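Local coordinates for UDP-N-acetylglucosamine 3-dehydrogenase (PDB 7BVJ), which catalyses the NAD(+)-dependent oxidation of the 3-position of UDP-N-acetylglucosamine to a ketone, a step toward the diamino sugar found in some lipid A, at residues D275-N278 / A279-A282; V286-D289 / G290-R294; Q127-Q131 / A132-A136; A264-A268 / L269-I273; D55-L58 / A59-A63. One frame throughout, in Å; residues are numbered along the deposited sequence.

Contact 1 of 5, residues D275-N278 / A279-A282; sequences DFLN and AIAA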
loop_
_atom_site.group_PDB
_atom_site.type_symbol
_atom_site.label_atom_id
_atom_site.label_comp_id
_atom_site.label_asym_id
_atom_site.label_seq_id
_atom_site.Cartn_x
_atom_site.Cartn_y
_atom_site.Cartn_z
ATOM N N ASP A 275 -6.914 0.258 12.309
ATOM C CA ASP A 275 -5.598 -0.061 12.846
ATOM C C ASP A 275 -4.815 1.211 13.185
ATOM O O ASP A 275 -4.214 1.313 14.262
ATOM C CB ASP A 275 -4.852 -0.944 11.852
ATOM C CG ASP A 275 -3.510 -1.376 12.361
ATOM O OD1 ASP A 275 -2.579 -0.551 12.292
ATOM O OD2 ASP A 275 -3.372 -2.534 12.828
ATOM N N PHE A 276 -4.815 2.192 12.273
ATOM C CA PHE A 276 -4.151 3.479 12.520
ATOM C C PHE A 276 -4.662 4.129 13.814
ATOM O O PHE A 276 -3.874 4.561 14.682
ATOM C CB PHE A 276 -4.366 4.364 11.269
ATOM C CG PHE A 276 -4.011 5.838 11.426
ATOM C CD1 PHE A 276 -2.757 6.245 11.869
ATOM C CD2 PHE A 276 -4.926 6.813 11.048
ATOM C CE1 PHE A 276 -2.439 7.611 11.971
ATOM C CE2 PHE A 276 -4.628 8.177 11.164
ATOM C CZ PHE A 276 -3.373 8.577 11.623
ATOM N N LEU A 277 -5.983 4.169 13.982
ATOM C CA LEU A 277 -6.549 4.841 15.154
ATOM C C LEU A 277 -6.296 4.041 16.444
ATOM O O LEU A 277 -6.060 4.622 17.515
ATOM C CB LEU A 277 -8.044 5.089 14.938
ATOM C CG LEU A 277 -8.445 6.009 13.775
ATOM C CD1 LEU A 277 -9.967 6.199 13.709
ATOM C CD2 LEU A 277 -7.735 7.348 13.886
ATOM N N ASN A 278 -6.319 2.712 16.356
ATOM C CA ASN A 278 -5.966 1.899 17.516
ATOM C C ASN A 278 -4.513 2.101 17.892
ATOM O O ASN A 278 -4.176 2.125 19.075
ATOM C CB ASN A 278 -6.249 0.424 17.248
ATOM C CG ASN A 278 -7.721 0.132 17.183
ATOM O OD1 ASN A 278 -8.527 0.831 17.798
ATOM N ND2 ASN A 278 -8.091 -0.889 16.430
ATOM N N ALA A 279 -3.639 2.269 16.902
ATOM C CA ALA A 279 -2.236 2.503 17.221
ATOM C C ALA A 279 -2.073 3.794 18.002
ATOM O O ALA A 279 -1.294 3.858 18.963
ATOM C CB ALA A 279 -1.407 2.542 15.943
ATOM N N ILE A 280 -2.796 4.840 17.598
ATOM C CA ILE A 280 -2.731 6.089 18.362
ATOM C C ILE A 280 -3.218 5.858 19.784
ATOM O O ILE A 280 -2.551 6.238 20.757
ATOM C CB ILE A 280 -3.543 7.206 17.684
ATOM C CG1 ILE A 280 -2.892 7.633 16.372
ATOM C CG2 ILE A 280 -3.693 8.394 18.646
ATOM C CD1 ILE A 280 -3.866 8.282 15.367
ATOM N N ALA A 281 -4.380 5.199 19.920
ATOM C CA ALA A 281 -5.091 5.137 21.200
ATOM C C ALA A 281 -4.513 4.119 22.187
ATOM O O ALA A 281 -4.663 4.294 23.398
ATOM C CB ALA A 281 -6.573 4.831 20.951
ATOM N N ALA A 282 -3.856 3.063 21.711
ATOM C CA ALA A 282 -3.259 2.066 22.587
ATOM C C ALA A 282 -1.738 2.128 22.640
ATOM O O ALA A 282 -1.138 1.398 23.429
ATOM C CB ALA A 282 -3.680 0.653 22.150
#

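Contact 2 of 5, residues V286-D289 / G290-R294; sequences VFCD and GVAGR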
loop_
_atom_site.group_PDB
_atom_site.type_symbol
_atom_site.label_atom_id
_atom_site.label_comp_id
_atom_site.label_asym_id
_atom_site.label_seq_id
_atom_site.Cartn_x
_atom_site.Cartn_y
_atom_site.Cartn_z
ATOM N N VAL A 286 1.684 0.170 14.404
ATOM C CA VAL A 286 0.725 0.272 13.324
ATOM C C VAL A 286 1.088 -0.714 12.209
ATOM O O VAL A 286 2.217 -1.189 12.113
ATOM C CB VAL A 286 0.691 1.735 12.838
ATOM C CG1 VAL A 286 1.868 2.026 11.879
ATOM C CG2 VAL A 286 -0.648 2.095 12.250
ATOM N N PHE A 287 0.103 -1.043 11.363
ATOM C CA PHE A 287 0.302 -2.094 10.359
ATOM C C PHE A 287 1.443 -1.769 9.389
ATOM O O PHE A 287 2.127 -2.686 8.908
ATOM C CB PHE A 287 -0.984 -2.321 9.565
ATOM C CG PHE A 287 -1.248 -1.228 8.581
ATOM C CD1 PHE A 287 -1.774 -0.009 9.011
ATOM C CD2 PHE A 287 -0.904 -1.376 7.243
ATOM C CE1 PHE A 287 -1.980 1.018 8.121
ATOM C CE2 PHE A 287 -1.110 -0.344 6.344
ATOM C CZ PHE A 287 -1.640 0.853 6.789
ATOM N N CYS A 288 1.654 -0.491 9.064
ATOM C CA CYS A 288 2.792 -0.113 8.228
ATOM C C CYS A 288 3.217 1.287 8.634
ATOM O O CYS A 288 2.474 2.246 8.385
ATOM C CB CYS A 288 2.445 -0.174 6.742
ATOM S SG CYS A 288 3.768 0.391 5.645
ATOM N N ASP A 289 4.407 1.412 9.231
ATOM C CA ASP A 289 4.830 2.715 9.723
ATOM C C ASP A 289 5.723 3.419 8.703
ATOM O O ASP A 289 5.972 2.910 7.608
ATOM C CB ASP A 289 5.495 2.583 11.096
ATOM C CG ASP A 289 6.895 1.956 11.051
ATOM O OD1 ASP A 289 7.444 1.666 9.963
ATOM O OD2 ASP A 289 7.454 1.755 12.151
ATOM N N GLY A 290 6.211 4.608 9.081
ATOM C CA GLY A 290 7.068 5.377 8.192
ATOM C C GLY A 290 8.319 4.624 7.770
ATOM O O GLY A 290 8.745 4.709 6.613
ATOM N N VAL A 291 8.909 3.863 8.699
ATOM C CA VAL A 291 10.146 3.129 8.422
ATOM C C VAL A 291 9.924 2.111 7.311
ATOM O O VAL A 291 10.682 2.055 6.334
ATOM C CB VAL A 291 10.672 2.469 9.709
ATOM C CG1 VAL A 291 11.844 1.565 9.398
ATOM C CG2 VAL A 291 11.068 3.547 10.720
ATOM N N ALA A 292 8.848 1.334 7.418
ATOM C CA ALA A 292 8.511 0.370 6.381
ATOM C C ALA A 292 8.156 1.057 5.063
ATOM O O ALA A 292 8.523 0.574 3.974
ATOM C CB ALA A 292 7.350 -0.497 6.855
ATOM N N GLY A 293 7.411 2.169 5.140
ATOM C CA GLY A 293 7.081 2.907 3.935
ATOM C C GLY A 293 8.323 3.333 3.181
ATOM O O GLY A 293 8.419 3.155 1.967
ATOM N N ARG A 294 9.315 3.851 3.912
ATOM C CA ARG A 294 10.571 4.280 3.303
ATOM C C ARG A 294 11.361 3.092 2.760
ATOM O O ARG A 294 11.978 3.196 1.696
ATOM C CB ARG A 294 11.398 5.070 4.326
ATOM C CG ARG A 294 12.690 5.651 3.787
ATOM C CD ARG A 294 13.929 4.951 4.345
ATOM N NE ARG A 294 15.139 5.750 4.155
ATOM C CZ ARG A 294 16.096 5.483 3.269
ATOM N NH1 ARG A 294 16.003 4.416 2.487
ATOM N NH2 ARG A 294 17.155 6.283 3.169
#

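Contact 3 of 5, residues Q127-Q131 / A132-A136; sequences QYLRQ and AGFGA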
loop_
_atom_site.group_PDB
_atom_site.type_symbol
_atom_site.label_atom_id
_atom_site.label_comp_id
_atom_site.label_asym_id
_atom_site.label_seq_id
_atom_site.Cartn_x
_atom_site.Cartn_y
_atom_site.Cartn_z
ATOM N N GLN A 127 -3.065 -11.691 5.673
ATOM C CA GLN A 127 -3.221 -11.850 7.113
ATOM C C GLN A 127 -3.213 -13.322 7.488
ATOM O O GLN A 127 -2.560 -13.720 8.457
ATOM C CB GLN A 127 -4.511 -11.173 7.586
ATOM C CG GLN A 127 -4.783 -11.292 9.094
ATOM C CD GLN A 127 -5.531 -10.081 9.655
ATOM O OE1 GLN A 127 -5.309 -8.940 9.223
ATOM N NE2 GLN A 127 -6.425 -10.325 10.617
ATOM N N TYR A 128 -3.908 -14.148 6.700
ATOM C CA TYR A 128 -3.925 -15.577 6.973
ATOM C C TYR A 128 -2.531 -16.179 6.864
ATOM O O TYR A 128 -2.135 -17.008 7.697
ATOM C CB TYR A 128 -4.886 -16.284 6.017
ATOM C CG TYR A 128 -4.971 -17.776 6.282
ATOM C CD1 TYR A 128 -4.100 -18.662 5.660
ATOM C CD2 TYR A 128 -5.912 -18.292 7.161
ATOM C CE1 TYR A 128 -4.164 -20.007 5.900
ATOM C CE2 TYR A 128 -5.983 -19.641 7.405
ATOM C CZ TYR A 128 -5.106 -20.491 6.772
ATOM O OH TYR A 128 -5.177 -21.836 7.006
ATOM N N LEU A 129 -1.778 -15.792 5.831
ATOM C CA LEU A 129 -0.458 -16.386 5.628
ATOM C C LEU A 129 0.521 -15.919 6.696
ATOM O O LEU A 129 1.396 -16.680 7.124
ATOM C CB LEU A 129 0.066 -16.051 4.226
ATOM C CG LEU A 129 -0.599 -16.819 3.088
ATOM C CD1 LEU A 129 -0.262 -16.182 1.771
ATOM C CD2 LEU A 129 -0.170 -18.288 3.149
ATOM N N ARG A 130 0.390 -14.671 7.141
ATOM C CA ARG A 130 1.219 -14.222 8.250
ATOM C C ARG A 130 0.871 -14.991 9.525
ATOM O O ARG A 130 1.768 -15.389 10.274
ATOM C CB ARG A 130 1.079 -12.705 8.449
ATOM C CG ARG A 130 1.710 -11.854 7.301
ATOM C CD ARG A 130 1.925 -10.390 7.712
ATOM N NE ARG A 130 3.104 -10.200 8.557
ATOM C CZ ARG A 130 3.260 -9.203 9.425
ATOM N NH1 ARG A 130 2.307 -8.291 9.567
ATOM N NH2 ARG A 130 4.372 -9.112 10.152
ATOM N N GLN A 131 -0.424 -15.238 9.772
ATOM C CA GLN A 131 -0.795 -15.970 10.978
ATOM C C GLN A 131 -0.439 -17.451 10.899
ATOM O O GLN A 131 -0.347 -18.105 11.943
ATOM C CB GLN A 131 -2.283 -15.808 11.262
ATOM C CG GLN A 131 -2.612 -14.503 11.981
ATOM C CD GLN A 131 -2.264 -14.526 13.470
ATOM O OE1 GLN A 131 -1.414 -15.310 13.924
ATOM N NE2 GLN A 131 -2.931 -13.664 14.241
ATOM N N ALA A 132 -0.221 -17.990 9.695
ATOM C CA ALA A 132 0.231 -19.375 9.573
ATOM C C ALA A 132 1.695 -19.570 9.957
ATOM O O ALA A 132 2.104 -20.715 10.173
ATOM C CB ALA A 132 -0.000 -19.891 8.152
ATOM N N GLY A 133 2.490 -18.504 10.050
ATOM C CA GLY A 133 3.878 -18.622 10.479
ATOM C C GLY A 133 4.750 -19.561 9.657
ATOM O O GLY A 133 5.449 -20.417 10.207
ATOM N N PHE A 134 4.726 -19.406 8.329
ATOM C CA PHE A 134 5.516 -20.247 7.440
ATOM C C PHE A 134 6.976 -19.821 7.332
ATOM O O PHE A 134 7.772 -20.546 6.736
ATOM C CB PHE A 134 4.888 -20.261 6.050
ATOM C CG PHE A 134 3.600 -21.008 5.991
ATOM C CD1 PHE A 134 3.294 -21.951 6.962
ATOM C CD2 PHE A 134 2.698 -20.784 4.977
ATOM C CE1 PHE A 134 2.111 -22.654 6.920
ATOM C CE2 PHE A 134 1.500 -21.486 4.937
ATOM C CZ PHE A 134 1.212 -22.424 5.904
ATOM N N GLY A 135 7.364 -18.703 7.910
ATOM C CA GLY A 135 8.710 -18.212 7.705
ATOM C C GLY A 135 8.822 -17.430 6.408
ATOM O O GLY A 135 7.869 -17.271 5.640
ATOM N N ALA A 136 10.025 -16.924 6.177
ATOM C CA ALA A 136 10.306 -16.175 4.965
ATOM C C ALA A 136 10.167 -17.073 3.739
ATOM O O ALA A 136 10.819 -18.127 3.667
ATOM C CB ALA A 136 11.719 -15.585 5.021
#

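Contact 4 of 5, residues A264-A268 / L269-I273; sequences AKRDA and LAAEI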
loop_
_atom_site.group_PDB
_atom_site.type_symbol
_atom_site.label_atom_id
_atom_site.label_comp_id
_atom_site.label_asym_id
_atom_site.label_seq_id
_atom_site.Cartn_x
_atom_site.Cartn_y
_atom_site.Cartn_z
ATOM N N ALA A 264 -12.493 -14.808 4.256
ATOM C CA ALA A 264 -13.628 -13.887 4.450
ATOM C C ALA A 264 -13.310 -12.562 3.756
ATOM O O ALA A 264 -12.176 -12.125 3.854
ATOM C CB ALA A 264 -13.805 -13.654 5.918
ATOM N N LYS A 265 -14.293 -11.985 3.069
ATOM C CA LYS A 265 -14.105 -10.662 2.436
ATOM C C LYS A 265 -14.359 -9.603 3.504
ATOM O O LYS A 265 -15.336 -9.732 4.186
ATOM C CB LYS A 265 -15.041 -10.425 1.241
ATOM C CG LYS A 265 -15.541 -11.643 0.476
ATOM C CD LYS A 265 -16.855 -11.438 -0.305
ATOM C CE LYS A 265 -17.972 -12.405 0.046
ATOM N NZ LYS A 265 -19.291 -12.161 -0.593
ATOM N N ARG A 266 -13.448 -8.655 3.681
ATOM C CA ARG A 266 -13.677 -7.536 4.588
ATOM C C ARG A 266 -13.236 -6.228 3.931
ATOM O O ARG A 266 -12.565 -6.213 2.899
ATOM C CB ARG A 266 -12.971 -7.741 5.938
ATOM C CG ARG A 266 -11.517 -7.339 5.958
ATOM C CD ARG A 266 -10.926 -7.539 7.335
ATOM N NE ARG A 266 -9.485 -7.294 7.360
ATOM C CZ ARG A 266 -8.637 -7.924 8.169
ATOM N NH1 ARG A 266 -9.090 -8.854 9.009
ATOM N NH2 ARG A 266 -7.334 -7.639 8.133
ATOM N N ASP A 267 -13.655 -5.121 4.537
ATOM C CA ASP A 267 -13.295 -3.786 4.068
ATOM C C ASP A 267 -11.833 -3.511 4.407
ATOM O O ASP A 267 -11.484 -3.343 5.574
ATOM C CB ASP A 267 -14.215 -2.758 4.723
ATOM C CG ASP A 267 -14.295 -1.457 3.943
ATOM O OD1 ASP A 267 -13.260 -0.979 3.411
ATOM O OD2 ASP A 267 -15.413 -0.911 3.871
ATOM N N ALA A 268 -10.968 -3.470 3.394
ATOM C CA ALA A 268 -9.541 -3.308 3.665
ATOM C C ALA A 268 -9.222 -1.905 4.182
ATOM O O ALA A 268 -8.433 -1.741 5.121
ATOM C CB ALA A 268 -8.736 -3.621 2.401
ATOM N N LEU A 269 -9.822 -0.881 3.587
ATOM C CA LEU A 269 -9.489 0.480 3.985
ATOM C C LEU A 269 -10.048 0.802 5.371
ATOM O O LEU A 269 -9.386 1.470 6.179
ATOM C CB LEU A 269 -9.998 1.457 2.918
ATOM C CG LEU A 269 -9.873 2.945 3.259
ATOM C CD1 LEU A 269 -8.410 3.322 3.360
ATOM C CD2 LEU A 269 -10.606 3.813 2.251
ATOM N N ALA A 270 -11.260 0.329 5.672
ATOM C CA ALA A 270 -11.762 0.406 7.045
ATOM C C ALA A 270 -10.819 -0.289 8.025
ATOM O O ALA A 270 -10.574 0.218 9.122
ATOM C CB ALA A 270 -13.164 -0.209 7.139
ATOM N N ALA A 271 -10.307 -1.467 7.655
ATOM C CA ALA A 271 -9.381 -2.194 8.525
ATOM C C ALA A 271 -8.119 -1.380 8.779
ATOM O O ALA A 271 -7.640 -1.272 9.913
ATOM C CB ALA A 271 -9.023 -3.543 7.881
ATOM N N GLU A 272 -7.565 -0.805 7.718
ATOM C CA GLU A 272 -6.338 -0.026 7.818
ATOM C C GLU A 272 -6.560 1.233 8.665
ATOM O O GLU A 272 -5.712 1.614 9.487
ATOM C CB GLU A 272 -5.873 0.268 6.380
ATOM C CG GLU A 272 -4.818 1.303 6.119
ATOM C CD GLU A 272 -4.367 1.308 4.633
ATOM O OE1 GLU A 272 -3.287 0.777 4.289
ATOM O OE2 GLU A 272 -5.120 1.826 3.793
ATOM N N ILE A 273 -7.733 1.847 8.549
ATOM C CA ILE A 273 -7.970 3.064 9.316
ATOM C C ILE A 273 -8.215 2.727 10.780
ATOM O O ILE A 273 -7.704 3.411 11.684
ATOM C CB ILE A 273 -9.119 3.870 8.683
ATOM C CG1 ILE A 273 -8.566 4.625 7.470
ATOM C CG2 ILE A 273 -9.734 4.852 9.698
ATOM C CD1 ILE A 273 -9.622 5.307 6.611
#

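Contact 5 of 5, residues D55-L58 / A59-A63; sequences DALL and AEVDA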
loop_
_atom_site.group_PDB
_atom_site.type_symbol
_atom_site.label_atom_id
_atom_site.label_comp_id
_atom_site.label_asym_id
_atom_site.label_seq_id
_atom_site.Cartn_x
_atom_site.Cartn_y
_atom_site.Cartn_z
ATOM N N ASP A 55 -5.114 24.463 7.918
ATOM C CA ASP A 55 -4.770 24.762 9.307
ATOM C C ASP A 55 -5.990 24.672 10.214
ATOM O O ASP A 55 -5.885 24.214 11.357
ATOM C CB ASP A 55 -4.111 26.139 9.408
ATOM C CG ASP A 55 -2.834 26.232 8.591
ATOM O OD1 ASP A 55 -2.600 27.300 7.988
ATOM O OD2 ASP A 55 -2.072 25.231 8.534
ATOM N N ALA A 56 -7.161 25.072 9.711
ATOM C CA ALA A 56 -8.369 25.034 10.527
ATOM C C ALA A 56 -8.875 23.612 10.699
ATOM O O ALA A 56 -9.442 23.269 11.748
ATOM C CB ALA A 56 -9.454 25.920 9.915
ATOM N N LEU A 57 -8.705 22.773 9.672
ATOM C CA LEU A 57 -8.874 21.338 9.865
ATOM C C LEU A 57 -7.975 20.844 10.994
ATOM O O LEU A 57 -8.442 20.231 11.952
ATOM C CB LEU A 57 -8.573 20.584 8.565
ATOM C CG LEU A 57 -8.812 19.063 8.601
ATOM C CD1 LEU A 57 -9.235 18.550 7.220
ATOM C CD2 LEU A 57 -7.589 18.329 9.070
ATOM N N LEU A 58 -6.671 21.106 10.889
ATOM C CA LEU A 58 -5.739 20.541 11.853
ATOM C C LEU A 58 -6.046 21.010 13.276
ATOM O O LEU A 58 -5.841 20.254 14.233
ATOM C CB LEU A 58 -4.304 20.874 11.443
ATOM C CG LEU A 58 -3.857 20.069 10.212
ATOM C CD1 LEU A 58 -2.631 20.678 9.571
ATOM C CD2 LEU A 58 -3.605 18.587 10.579
ATOM N N ALA A 59 -6.567 22.232 13.434
ATOM C CA ALA A 59 -6.923 22.714 14.775
ATOM C C ALA A 59 -8.021 21.884 15.436
ATOM O O ALA A 59 -8.102 21.864 16.665
ATOM C CB ALA A 59 -7.361 24.184 14.721
ATOM N N GLU A 60 -8.856 21.192 14.662
ATOM C CA GLU A 60 -10.022 20.488 15.179
ATOM C C GLU A 60 -9.874 18.961 15.219
ATOM O O GLU A 60 -10.874 18.274 15.451
ATOM C CB GLU A 60 -11.266 20.845 14.349
ATOM C CG GLU A 60 -11.614 22.346 14.289
ATOM C CD GLU A 60 -12.655 22.787 15.318
ATOM O OE1 GLU A 60 -13.038 21.982 16.197
ATOM O OE2 GLU A 60 -13.098 23.956 15.245
ATOM N N VAL A 61 -8.683 18.397 14.980
ATOM C CA VAL A 61 -8.538 16.941 14.915
ATOM C C VAL A 61 -7.294 16.462 15.643
ATOM O O VAL A 61 -6.350 17.215 15.889
ATOM C CB VAL A 61 -8.457 16.392 13.474
ATOM C CG1 VAL A 61 -9.677 16.757 12.668
ATOM C CG2 VAL A 61 -7.165 16.873 12.812
ATOM N N ASP A 62 -7.296 15.153 15.927
ATOM C CA ASP A 62 -6.161 14.403 16.442
ATOM C C ASP A 62 -5.442 13.599 15.364
ATOM O O ASP A 62 -4.219 13.441 15.441
ATOM C CB ASP A 62 -6.617 13.444 17.554
ATOM C CG ASP A 62 -7.436 14.141 18.640
ATOM O OD1 ASP A 62 -6.859 14.987 19.352
ATOM O OD2 ASP A 62 -8.649 13.841 18.778
ATOM N N ALA A 63 -6.160 13.068 14.373
ATOM C CA ALA A 63 -5.501 12.328 13.301
ATOM C C ALA A 63 -6.097 12.689 11.950
ATOM O O ALA A 63 -7.274 13.044 11.841
ATOM C CB ALA A 63 -5.598 10.802 13.502
HETATM O O HOH W 1 -11.068 25.613 13.297
#

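Contact 1 of 5, residues D275-N278 / A279-A282
The phenyl ring of F276 receives the terminal methyl of I280 over one face. I280 CD1 stands 4.0 Å from the ring centroid and 23° off the normal, a CH-pi contact, and it is displaced toward the rim so that its nearest ring atom is F276 CE1 at 3.7 Å. Other neighbours of F276 come from the Rossmann domain. Two torsions create the arrangement: F276 holds CG opposite the backbone N (chi1 168°), while I280 sets CG1 beside its own N (chi1 -68°) and extends CD1 back to the ring one turn earlier. The same methyl also meets L277, whose CD2 is 4.2 Å from I280 CD1, so a single carbon serves two side chains of the preceding turn. This is i to i+4 packing on an alpha helix, and regular backbone bonds fix the spacing on which it depends. I280 N donates to F276 O at 3.1 Å, A279 N to D275 O at 2.9 Å, and A282 N to N278 O at 2.8 Å. The polar end of D275 is engaged elsewhere: OD1 accepts from the backbone N of F287 in the following loop. N278 ND2 makes a weak bond back to E274 within the helix. The apolar side of helix 268-282 lies against the Rossmann domain, where F276 touches H86 and L88 of strand 86-90, F276, L277 and I280 all meet A63 of strand 63-66, and Y22 of helix 13-25 packs on F276 and L277.

Contact 2 of 5, residues V286-D289 / G290-R294
D289 is the N-cap of helix 290-312, and its carboxylate accepts a hydrogen bond from A292 N, the third amide of the helix. The bond is nearly straight, 2.9 Å from A292 N to D289 OD1 with an N-H...O angle of 169°, and the donor arrives almost in line with the C-O bond. D289 OD1 also lies 2.9 Å from V291 N. The carboxylate serves an A292 amide that has no earlier helical carbonyl to use, and the helix dipole would probably add to the attraction. It reaches this amide because D289 CG takes the crowded position between its backbone N and carbonyl carbon (chi1 73°), which folds it back over the helix start, alongside V291. The backbone of the same residue opens the regular helical pattern, with G293 N donating to D289 O at 3.0 Å. With an alanine here there is no carboxylate, and A292 N would probably be left without its acceptor, the first turn freer to fray. Farther out, C288 forms backbone bonds with I116 at the edge strand of the Rossmann sheet, which probably helps to position the residue before the cap. R294, one turn into the helix, forms a salt bridge through NE with D101 of helix 97-110. C288 turns its thiol to the new helix, bringing SG to 3.9 Å from A292 CB.

Contact 3 of 5, residues Q127-Q131 / A132-A136
A132 N donates to Y128 O at 2.9 Å, an i to i+4 bond near the close of helix 124-132, where a glycine with positive phi ends the helical course. The same amide also makes a weak bond to L129 O, 3.3 Å away. One residue on, the pattern tightens: G133 N reaches R130 O at 3.2 Å, an i to i+3 bond. The amide approaches this carbonyl from well above its plane, 62° out of it, and therefore not on a lone pair. G133 has phi 57°, a conformation easily reached without a side chain, and G135 follows with backbone angles that would jam a CB against the preceding carbonyl oxygen. Between the two glycines F134 folds back under the helix end. A132 CB sits 3.6 Å above one face of its ring, offset toward the rim, while W226 meets F134 edge-to-face and also binds G135 O through NE1. I242 of strand 239-245 touches both L129 and F134, which places the turn against the mixed sheet of the C-terminal domain. L129 completes the packing from the helix side, its CD2 4.0 Å from F134 CE2.

Contact 4 of 5, residues A264-A268 / L269-I273
D267 caps the start of helix 268-282 through A270, a local contact where the chain leaving strand 256-261 enters the helix that crosses to the Rossmann domain. D267 OD1 accepts from A270 N at 3.3 Å. The bond is long but very straight, 176° at the hydrogen, and the amide comes from above the carboxylate, 64° out of its plane. With chi1 at -158°, CG of D267 is swung to the far side from its N, which lays the acid along the first turn and brings CG to 3.6 Å from A270 CB. Regular helical bonding starts from this residue: A271 N donates to D267 O at 3.0 Å, and E272 N to A268 O at 2.9 Å. The other carboxylate oxygen, D267 OD2, has a long, weak ion pair with K21. R266 extends its chain from CG to NE past the helix start, and NE comes to 3.8 Å from A271 CB. That NE is buried here with no partner in the model; the guanidinium is held farther out, by Q127 OE1 accepting from NH2. L269 faces helix 13-25, touching F17 and H18, and its side chain is about 5 Å from that of L14, an NAD(+)-binding residue. An aspartate whose side chain takes the amide three residues on, while its own carbonyl begins the i to i+4 series, is the classic N-cap of an alpha helix.

Contact 5 of 5, residues D55-L58 / A59-A63
E60 starts its path against A56 and L57 of the preceding turn: CB lies 3.8 Å from L57 O, and CG continues to 3.5 Å from A56 O. The chain then bends sharply at chi2 (-95°), which swings the carboxylate off the backbone. At its tip, OE2 accepts a bond of 3.3 Å from water 1, and this water also donates to A56 O at 3.2 Å. The carboxylate is thereby tied back to a carbonyl near the end of helix 54-59, while a long, weak ion pair with R49 NH1 gives OE2 a second partner. The backbone shows the helix coming to a close. A59 N still donates to D55 O, but E60 N takes L57 O at 2.9 Å, an i to i+3 bond whose donor is 49° above the carbonyl plane. V61 N follows with a weak bond of 3.5 Å to L58 O. V61 turns inward over this end, its CG2 resting 3.7 Å from L57 O and 4.0 Å from L57 CD2, so that two branched side chains meet on the apolar side of the turn. Both leucines reach V64 of strand 63-66, and L58 adds V79 and A80 of helix 73-82. Beyond V61, the side chain of D62 forms a salt bridge with R5, and A63 enters the parallel Rossmann sheet beside strand 5-9.

Contacts 4 and 1 are the beginning and end of helix 268-282, centres about 15 Å apart, and contact 2 starts the next helix. Contact 1 joins contact 2 through D275 OD1 and F287 N, 2.9 Å apart, with V286 CG2 packed 3.8 Å from A279 CB. It meets contact 5 where A63 CB lies 3.6 Å from F276 CE2. Contact 3, in the C-terminal domain, reaches contact 4 by Q127 OE1 and R266 NH2 at 2.6 Å, yet lies about 38 Å, centre to centre, from contact 5. None contains the bound cofactor: the side chains of L57 and L269 are about 9 and 10 Å from NAD, and that of L129 about 12 Å from the disulfonate ligand.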